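Local coordinates for protein arginine kinase (Cydia pomonella granulosis virus, PDB 6VVG) that probably phosphorylates serine and threonine residues of proteins using ATP, and holds adenosine monophosphate in its nucleotide pocket, at residues L20-E25 with Y31-L36; F180-I185 with N262-T267. One frame throughout, in Å; residues are numbered along the deposited sequence.

Contact 1. Residues L20-E25 with Y31-L36. With AMP (adenosine monophosphate), chain C.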
ATOM      1  N   LEU A  20      -3.297 -12.517  27.585  1.00 35.43           N
ATOM      2  CA  LEU A  20      -3.744 -12.083  28.902  1.00 44.76           C
ATOM      3  C   LEU A  20      -5.230 -11.755  28.956  1.00 50.42           C
ATOM      4  O   LEU A  20      -5.902 -12.128  29.926  1.00 44.54           O
ATOM      5  CB  LEU A  20      -2.944 -10.858  29.351  1.00 39.52           C
ATOM      6  CG  LEU A  20      -1.424 -11.004  29.429  1.00 30.32           C
ATOM      7  CD1 LEU A  20      -0.807  -9.812  30.165  1.00 27.38           C
ATOM      8  CD2 LEU A  20      -1.027 -12.308  30.100  1.00 45.09           C
ATOM      9  N   LYS A  21      -5.765 -11.082  27.942  1.00 29.50           N
ATOM     10  CA  LYS A  21      -7.181 -10.757  27.932  1.00 35.85           C
ATOM     11  C   LYS A  21      -7.578 -10.273  26.546  1.00 34.36           C
ATOM     12  O   LYS A  21      -6.729  -9.896  25.733  1.00 32.53           O
ATOM     13  CB  LYS A  21      -7.507  -9.686  28.978  1.00 37.89           C
ATOM     14  CG  LYS A  21      -6.690  -8.390  28.880  1.00 42.13           C
ATOM     15  CD  LYS A  21      -7.187  -7.285  29.844  1.00 34.66           C
ATOM     16  CE  LYS A  21      -8.688  -7.350  30.117  1.00 56.64           C
ATOM     17  NZ  LYS A  21      -9.150  -6.418  31.162  1.00 53.84           N
ATOM     18  N   LYS A  22      -8.894 -10.249  26.316  1.00 21.75           N
ATOM     19  CA  LYS A  22      -9.482  -9.648  25.126  1.00 25.28           C
ATOM     20  C   LYS A  22      -9.758  -8.182  25.422  1.00 25.61           C
ATOM     21  O   LYS A  22     -10.387  -7.858  26.434  1.00 33.06           O
ATOM     22  CB  LYS A  22     -10.772 -10.366  24.723  1.00 28.60           C
ATOM     23  CG  LYS A  22     -11.515  -9.747  23.543  1.00 35.81           C
ATOM     24  CD  LYS A  22     -12.601 -10.710  23.057  1.00 43.91           C
ATOM     25  CE  LYS A  22     -13.614 -10.018  22.163  1.00 56.66           C
ATOM     26  NZ  LYS A  22     -13.299 -10.209  20.718  1.00 50.11           N
ATOM     27  N   LEU A  23      -9.279  -7.300  24.550  1.00 24.05           N
ATOM     28  CA  LEU A  23      -9.315  -5.867  24.821  1.00 23.99           C
ATOM     29  C   LEU A  23     -10.491  -5.150  24.175  1.00 29.36           C
ATOM     30  O   LEU A  23     -10.940  -4.127  24.701  1.00 40.11           O
ATOM     31  CB  LEU A  23      -8.017  -5.212  24.342  1.00 18.03           C
ATOM     32  CG  LEU A  23      -6.795  -5.442  25.232  1.00 26.13           C
ATOM     33  CD1 LEU A  23      -5.515  -5.067  24.513  1.00 27.63           C
ATOM     34  CD2 LEU A  23      -6.949  -4.654  26.531  1.00 31.81           C
ATOM     35  N   ASP A  24     -10.996  -5.653  23.057  1.00 29.75           N
ATOM     36  CA  ASP A  24     -12.035  -4.975  22.301  1.00 38.93           C
ATOM     37  C   ASP A  24     -13.401  -5.581  22.619  1.00 43.04           C
ATOM     38  O   ASP A  24     -13.547  -6.413  23.521  1.00 46.43           O
ATOM     39  CB  ASP A  24     -11.710  -5.051  20.807  1.00 34.98           C
ATOM     40  CG  ASP A  24     -11.907  -6.446  20.231  1.00 31.63           C
ATOM     41  OD1 ASP A  24     -12.078  -7.408  21.013  1.00 33.64           O
ATOM     42  OD2 ASP A  24     -11.882  -6.583  18.991  1.00 42.47           O
ATOM     43  N   GLU A  25     -14.417  -5.153  21.877  1.00 51.36           N
ATOM     44  CA  GLU A  25     -15.772  -5.666  22.051  1.00 44.55           C
ATOM     45  C   GLU A  25     -16.134  -6.600  20.899  1.00 50.29           C
ATOM     46  O   GLU A  25     -17.308  -6.892  20.664  1.00 52.07           O
ATOM     47  CB  GLU A  25     -16.775  -4.515  22.140  1.00 35.45           C
ATOM     48  CG  GLU A  25     -16.379  -3.419  23.115  1.00 40.44           C
ATOM     49  CD  GLU A  25     -17.419  -2.318  23.214  1.00 40.30           C
ATOM     50  OE1 GLU A  25     -18.629  -2.632  23.193  1.00 40.66           O
ATOM     51  OE2 GLU A  25     -17.028  -1.136  23.314  1.00 36.39           O
ATOM     52  N   TYR A  31     -14.264  -8.628  11.710  1.00 44.03           N
ATOM     53  CA  TYR A  31     -13.092  -8.965  10.909  1.00 45.09           C
ATOM     54  C   TYR A  31     -11.863  -9.211  11.773  1.00 40.31           C
ATOM     55  O   TYR A  31     -11.022 -10.049  11.435  1.00 35.85           O
ATOM     56  CB  TYR A  31     -12.806  -7.858   9.905  1.00 43.02           C
ATOM     57  N   SER A  32     -11.768  -8.538  12.911  1.00 37.98           N
ATOM     58  CA  SER A  32     -10.574  -8.571  13.733  1.00 28.40           C
ATOM     59  C   SER A  32     -10.985  -8.674  15.190  1.00 39.27           C
ATOM     60  O   SER A  32     -12.103  -8.310  15.564  1.00 32.86           O
ATOM     61  CB  SER A  32      -9.716  -7.311  13.511  1.00 28.69           C
ATOM     62  OG  SER A  32     -10.454  -6.128  13.810  1.00 41.26           O
ATOM     63  N   SER A  33     -10.035  -9.114  16.017  1.00 31.86           N
ATOM     64  CA  SER A  33     -10.164  -9.085  17.469  1.00 37.14           C
ATOM     65  C   SER A  33      -8.795  -8.789  18.063  1.00 35.13           C
ATOM     66  O   SER A  33      -7.775  -9.259  17.555  1.00 21.19           O
ATOM     67  CB  SER A  33     -10.728 -10.400  18.027  1.00 36.33           C
ATOM     68  OG  SER A  33     -12.116 -10.497  17.748  1.00 47.65           O
ATOM     69  N   VAL A  34      -8.778  -7.998  19.132  1.00 24.60           N
ATOM     70  CA  VAL A  34      -7.549  -7.448  19.692  1.00 25.09           C
ATOM     71  C   VAL A  34      -7.393  -7.966  21.113  1.00 22.90           C
ATOM     72  O   VAL A  34      -8.348  -7.939  21.898  1.00 27.11           O
ATOM     73  CB  VAL A  34      -7.568  -5.909  19.663  1.00 20.88           C
ATOM     74  CG1 VAL A  34      -6.374  -5.332  20.394  1.00 22.83           C
ATOM     75  CG2 VAL A  34      -7.625  -5.410  18.215  1.00 28.92           C
ATOM     76  N   TYR A  35      -6.186  -8.420  21.443  1.00 16.29           N
ATOM     77  CA  TYR A  35      -5.914  -9.042  22.728  1.00 17.91           C
ATOM     78  C   TYR A  35      -4.670  -8.444  23.368  1.00 19.43           C
ATOM     79  O   TYR A  35      -3.736  -8.021  22.680  1.00 15.50           O
ATOM     80  CB  TYR A  35      -5.706 -10.564  22.594  1.00 26.56           C
ATOM     81  CG  TYR A  35      -6.835 -11.291  21.910  1.00 32.46           C
ATOM     82  CD1 TYR A  35      -6.906 -11.356  20.524  1.00 29.16           C
ATOM     83  CD2 TYR A  35      -7.829 -11.913  22.649  1.00 34.35           C
ATOM     84  CE1 TYR A  35      -7.944 -12.013  19.896  1.00 43.95           C
ATOM     85  CE2 TYR A  35      -8.867 -12.574  22.031  1.00 35.29           C
ATOM     86  CZ  TYR A  35      -8.919 -12.623  20.654  1.00 34.60           C
ATOM     87  OH  TYR A  35      -9.951 -13.281  20.031  1.00 42.02           O
ATOM     88  N   LEU A  36      -4.666  -8.434  24.701  1.00 21.11           N
ATOM     89  CA  LEU A  36      -3.469  -8.110  25.466  1.00 17.11           C
ATOM     90  C   LEU A  36      -2.555  -9.331  25.508  1.00 20.40           C
ATOM     91  O   LEU A  36      -2.995 -10.441  25.820  1.00 22.42           O
ATOM     92  CB  LEU A  36      -3.848  -7.669  26.879  1.00 17.50           C
ATOM     93  CG  LEU A  36      -2.752  -7.026  27.728  1.00 15.87           C
ATOM     94  CD1 LEU A  36      -2.388  -5.646  27.205  1.00 22.92           C
ATOM     95  CD2 LEU A  36      -3.196  -6.949  29.190  1.00 22.10           C
TER
HETATM   96  P   AMP C 301      -8.415  -1.465  17.216  1.00121.40           P
HETATM   97  O1P AMP C 301      -9.792  -1.036  16.761  1.00 74.94           O
HETATM   98  O2P AMP C 301      -7.665  -0.230  17.652  1.00 73.79           O
HETATM   99  O3P AMP C 301      -7.805  -2.309  16.123  1.00 59.45           O
HETATM  100  O5' AMP C 301      -8.544  -2.404  18.496  1.00 73.39           O
HETATM  101  C5' AMP C 301      -9.709  -2.379  19.306  1.00 54.83           C
HETATM  102  C4' AMP C 301      -9.477  -1.642  20.603  1.00 48.32           C
HETATM  103  O4' AMP C 301      -8.332  -2.207  21.300  1.00 53.55           O
HETATM  104  C3' AMP C 301      -9.135  -0.164  20.489  1.00 61.86           C
HETATM  105  O3' AMP C 301     -10.271   0.652  20.257  1.00 66.65           O
HETATM  106  C2' AMP C 301      -8.450   0.102  21.820  1.00 52.76           C
HETATM  107  O2' AMP C 301      -9.401   0.176  22.872  1.00 56.30           O
HETATM  108  C1' AMP C 301      -7.635  -1.181  21.982  1.00 52.98           C
HETATM  109  N9  AMP C 301      -6.302  -1.042  21.369  1.00 51.79           N
HETATM  110  C8  AMP C 301      -6.061  -1.219  20.066  1.00 43.61           C
HETATM  111  N7  AMP C 301      -4.762  -1.003  19.854  1.00 40.33           N
HETATM  112  C5  AMP C 301      -4.200  -0.687  21.030  1.00 38.71           C
HETATM  113  C6  AMP C 301      -2.904  -0.375  21.365  1.00 43.85           C
HETATM  114  N6  AMP C 301      -1.686  -0.275  20.585  1.00 28.12           N
HETATM  115  N1  AMP C 301      -2.590  -0.092  22.620  1.00 24.94           N
HETATM  116  C2  AMP C 301      -3.554  -0.113  23.572  1.00 24.63           C
HETATM  117  N3  AMP C 301      -4.832  -0.419  23.246  1.00 36.45           N
HETATM  118  C4  AMP C 301      -5.149  -0.706  21.968  1.00 40.36           C
HETATM  119  O   HOH W   1     -13.841  -8.692  18.795  1.00 41.92           O

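Contact 2. Residues F180-I185 with N262-T267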
ATOM      1  N   PHE A 180     -18.458  10.212   7.408  1.00 12.98           N
ATOM      2  CA  PHE A 180     -18.247  10.318   5.968  1.00 11.15           C
ATOM      3  C   PHE A 180     -18.305  11.774   5.518  1.00 10.49           C
ATOM      4  O   PHE A 180     -19.263  12.487   5.826  1.00 12.07           O
ATOM      5  CB  PHE A 180     -19.311   9.528   5.202  1.00 11.18           C
ATOM      6  CG  PHE A 180     -19.106   8.038   5.182  1.00  8.31           C
ATOM      7  CD1 PHE A 180     -18.185   7.424   6.007  1.00  8.02           C
ATOM      8  CD2 PHE A 180     -19.867   7.250   4.332  1.00 11.22           C
ATOM      9  CE1 PHE A 180     -18.019   6.048   5.981  1.00 12.79           C
ATOM     10  CE2 PHE A 180     -19.706   5.877   4.302  1.00 13.20           C
ATOM     11  CZ  PHE A 180     -18.781   5.277   5.129  1.00 13.57           C
ATOM     12  N   SER A 181     -17.304  12.205   4.751  1.00 11.87           N
ATOM     13  CA  SER A 181     -17.337  13.523   4.139  1.00 12.41           C
ATOM     14  C   SER A 181     -18.339  13.556   2.988  1.00  7.81           C
ATOM     15  O   SER A 181     -18.717  12.510   2.453  1.00  7.85           O
ATOM     16  CB  SER A 181     -15.956  13.902   3.617  1.00  8.05           C
ATOM     17  OG  SER A 181     -15.651  13.182   2.432  1.00 10.36           O
ATOM     18  N   PRO A 182     -18.783  14.752   2.582  1.00  7.93           N
ATOM     19  CA  PRO A 182     -19.660  14.826   1.397  1.00 10.39           C
ATOM     20  C   PRO A 182     -19.073  14.094   0.202  1.00 12.03           C
ATOM     21  O   PRO A 182     -19.800  13.432  -0.549  1.00 12.27           O
ATOM     22  CB  PRO A 182     -19.781  16.337   1.138  1.00 10.65           C
ATOM     23  CG  PRO A 182     -19.529  16.975   2.486  1.00  8.58           C
ATOM     24  CD  PRO A 182     -18.497  16.082   3.157  1.00  8.48           C
ATOM     25  N   GLU A 183     -17.755  14.186   0.024  1.00 12.24           N
ATOM     26  CA  GLU A 183     -17.108  13.579  -1.134  1.00 16.30           C
ATOM     27  C   GLU A 183     -17.120  12.058  -1.043  1.00 14.26           C
ATOM     28  O   GLU A 183     -17.316  11.374  -2.056  1.00 14.16           O
ATOM     29  CB  GLU A 183     -15.678  14.103  -1.251  1.00  9.13           C
ATOM     30  CG  GLU A 183     -15.570  15.583  -1.622  1.00 12.83           C
ATOM     31  CD  GLU A 183     -16.054  16.511  -0.520  1.00 14.34           C
ATOM     32  OE1 GLU A 183     -15.825  16.199   0.668  1.00  9.89           O
ATOM     33  OE2 GLU A 183     -16.669  17.550  -0.842  1.00 16.66           O
ATOM     34  N   LYS A 184     -16.900  11.505   0.152  1.00 10.11           N
ATOM     35  CA  LYS A 184     -16.955  10.053   0.290  1.00  9.70           C
ATOM     36  C   LYS A 184     -18.374   9.542   0.081  1.00 11.39           C
ATOM     37  O   LYS A 184     -18.574   8.474  -0.513  1.00 13.44           O
ATOM     38  CB  LYS A 184     -16.430   9.614   1.658  1.00 12.15           C
ATOM     39  CG  LYS A 184     -16.335   8.093   1.802  1.00 11.91           C
ATOM     40  CD  LYS A 184     -15.545   7.669   3.036  1.00 13.54           C
ATOM     41  CE  LYS A 184     -15.570   6.151   3.201  1.00 12.69           C
ATOM     42  NZ  LYS A 184     -14.535   5.661   4.153  1.00 10.59           N
ATOM     43  N   ILE A 185     -19.372  10.286   0.567  1.00  8.06           N
ATOM     44  CA  ILE A 185     -20.761   9.919   0.309  1.00 10.53           C
ATOM     45  C   ILE A 185     -21.008   9.827  -1.190  1.00 11.12           C
ATOM     46  O   ILE A 185     -21.726   8.939  -1.663  1.00 13.09           O
ATOM     47  CB  ILE A 185     -21.718  10.926   0.976  1.00  9.94           C
ATOM     48  CG1 ILE A 185     -21.628  10.819   2.501  1.00 11.66           C
ATOM     49  CG2 ILE A 185     -23.146  10.691   0.506  1.00  9.69           C
ATOM     50  CD1 ILE A 185     -22.175  12.026   3.240  1.00 15.98           C
ATOM     51  N   ASN A 262     -15.047  24.216  -1.378  1.00 10.29           N
ATOM     52  CA  ASN A 262     -14.453  25.503  -1.718  1.00 11.05           C
ATOM     53  C   ASN A 262     -14.604  26.535  -0.612  1.00 17.92           C
ATOM     54  O   ASN A 262     -14.101  27.656  -0.757  1.00 13.11           O
ATOM     55  CB  ASN A 262     -15.077  26.027  -3.009  1.00 15.48           C
ATOM     56  CG  ASN A 262     -14.769  25.142  -4.199  1.00 13.07           C
ATOM     57  OD1 ASN A 262     -13.701  25.243  -4.799  1.00 16.70           O
ATOM     58  ND2 ASN A 262     -15.703  24.259  -4.541  1.00 11.81           N
ATOM     59  N   SER A 263     -15.280  26.189   0.482  1.00 10.22           N
ATOM     60  CA  SER A 263     -15.356  27.036   1.667  1.00 13.93           C
ATOM     61  C   SER A 263     -14.805  26.318   2.893  1.00 12.58           C
ATOM     62  O   SER A 263     -15.036  26.758   4.023  1.00  8.69           O
ATOM     63  CB  SER A 263     -16.798  27.478   1.913  1.00 13.10           C
ATOM     64  OG  SER A 263     -17.236  28.361   0.898  1.00 14.93           O
ATOM     65  N   ARG A 264     -14.070  25.228   2.685  1.00 13.17           N
ATOM     66  CA  ARG A 264     -13.662  24.320   3.745  1.00 10.90           C
ATOM     67  C   ARG A 264     -12.146  24.301   3.881  1.00 11.85           C
ATOM     68  O   ARG A 264     -11.412  24.531   2.913  1.00  9.87           O
ATOM     69  CB  ARG A 264     -14.180  22.896   3.457  1.00  7.58           C
ATOM     70  CG  ARG A 264     -14.005  21.900   4.589  1.00 11.56           C
ATOM     71  CD  ARG A 264     -14.294  20.460   4.148  1.00 13.21           C
ATOM     72  NE  ARG A 264     -15.495  20.332   3.325  1.00 10.28           N
ATOM     73  CZ  ARG A 264     -15.741  19.308   2.516  1.00  8.56           C
ATOM     74  NH1 ARG A 264     -14.866  18.318   2.420  1.00 11.29           N
ATOM     75  NH2 ARG A 264     -16.861  19.272   1.805  1.00 11.24           N
ATOM     76  N   LEU A 265     -11.684  24.052   5.103  1.00 10.92           N
ATOM     77  CA  LEU A 265     -10.282  23.724   5.349  1.00 11.39           C
ATOM     78  C   LEU A 265     -10.105  22.260   4.964  1.00 10.43           C
ATOM     79  O   LEU A 265     -10.281  21.354   5.780  1.00 14.54           O
ATOM     80  CB  LEU A 265      -9.904  23.970   6.804  1.00 12.50           C
ATOM     81  CG  LEU A 265     -10.261  25.326   7.408  1.00  9.24           C
ATOM     82  CD1 LEU A 265     -10.086  25.280   8.922  1.00 12.16           C
ATOM     83  CD2 LEU A 265      -9.424  26.432   6.803  1.00 10.38           C
ATOM     84  N   SER A 266      -9.771  22.023   3.697  1.00 10.60           N
ATOM     85  CA  SER A 266      -9.712  20.674   3.147  1.00  8.32           C
ATOM     86  C   SER A 266      -8.290  20.219   2.858  1.00  7.92           C
ATOM     87  O   SER A 266      -8.099  19.147   2.270  1.00  9.59           O
ATOM     88  CB  SER A 266     -10.548  20.592   1.869  1.00  8.54           C
ATOM     89  OG  SER A 266     -10.071  21.511   0.900  1.00 11.49           O
ATOM     90  N   THR A 267      -7.293  21.005   3.250  1.00  9.34           N
ATOM     91  CA  THR A 267      -5.897  20.674   3.025  1.00 10.49           C
ATOM     92  C   THR A 267      -5.118  20.874   4.318  1.00  9.27           C
ATOM     93  O   THR A 267      -5.553  21.586   5.225  1.00 11.05           O
ATOM     94  CB  THR A 267      -5.274  21.542   1.923  1.00 13.14           C
ATOM     95  OG1 THR A 267      -5.259  22.910   2.350  1.00 11.64           O
ATOM     96  CG2 THR A 267      -6.063  21.423   0.630  1.00 13.65           C
TER

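Contact 1. Residues L20-E25 with Y31-L36
L20 and K21 both face L36 where strand 20-22 runs antiparallel to strand 32-36, at 154° between the short axes, and this extra residue makes a classic beta bulge. Two backbone bonds frame the bulge, L20 N to L36 O and L36 N to K21 O, each 2.7 Å long, and L23 N continues the ladder to V34 O. L36 carries most of the apolar contact: its CD2 lies 3.9 Å from L20 CD1, while its CB meets the aliphatic start of K21, with K21 CG 3.5 Å away. L23 adds its CD1 beside the same leucine. K22 and Y35 form a non-hydrogen-bonded pair, K22 CB lying 3.9 Å from Y35 CD2, and the lysine chain reaches along the strands with CG anti to its backbone N (chi1 176°). The chain bends only at its end, which brings K22 NZ to the syn side of D24 OD1 in a 3.1 Å salt bridge. A water bonded to D24 OD2 and S33 OG links this ion pair to the second strand. V34 borders the nucleotide, its CG2 3.2 Å from AMP O5', and D24 CB lies by the ribose. The hairpin corresponds to the first two strands of the kinase N-lobe, whose connecting turn takes the position of the glycine-rich loop; strand 17-22 is outermost in the five-stranded sheet, and strand 32-39 pairs on its other edge with strand 45-51, where V34 touches V47.

Contact 2. Residues F180-I185 with N262-T267
E183 bends at chi2 (68°) and R264 turns at chi3 (-44°) after an extended start, and these bends bring the two groups together from opposite directions, the guanidinium meeting the carboxylate end-on through NH1 and NH2. R264 NH1 reaches E183 OE1 at 2.9 Å, with the oxygen almost in the guanidinium plane but the nitrogen above that of the carboxylate. R264 NH2 bonds to the syn lone pair of E183 OE2 at 3.2 Å and adds a weak second bond to OE1. Since the two planes stand 48° apart, the bidentate salt bridge is twisted rather than flat. P182 packs against the same group, its CG 3.6 Å from R264 NH2. S181 is the N-cap of the short helix 182-185: its OG accepts from K184 N at 3.1 Å, helping to hold the turn that carries E183. NE of R264 bonds to A258 O, and NH2, besides its bonds to E183, to L259 O. S181-P182-E183 stands where protein kinases have the Ala-Pro-Glu motif that ends the activation segment, and its ion pair with an arginine far along the C-lobe is a hallmark of the fold. All three touching residues are buried, so the opposite charges compensate each other away from solvent; this would probably keep E183 ionised while pinning the end of the activation segment to the loop before helix 268-272.

How the contacts relate
Contact 1 closes before contact 2 opens along the chain, and the two lie on opposite sides of its centre, their centres about 33 Å apart and their nearest atoms about 15 Å. They share no helix or strand. Residues 20-25 with 31-36 belong to the antiparallel sheet of the N-lobe, a surface hairpin beside AMP; residues 180-185 with 262-267 belong to the largely helical C-lobe, where a buried ion pair joins residues 81 positions apart in the sequence, away from the annotated sites. Together they mark two standard features of the kinase fold: the nucleotide-covering hairpin, and the fastening of the activation segment to the C-lobe.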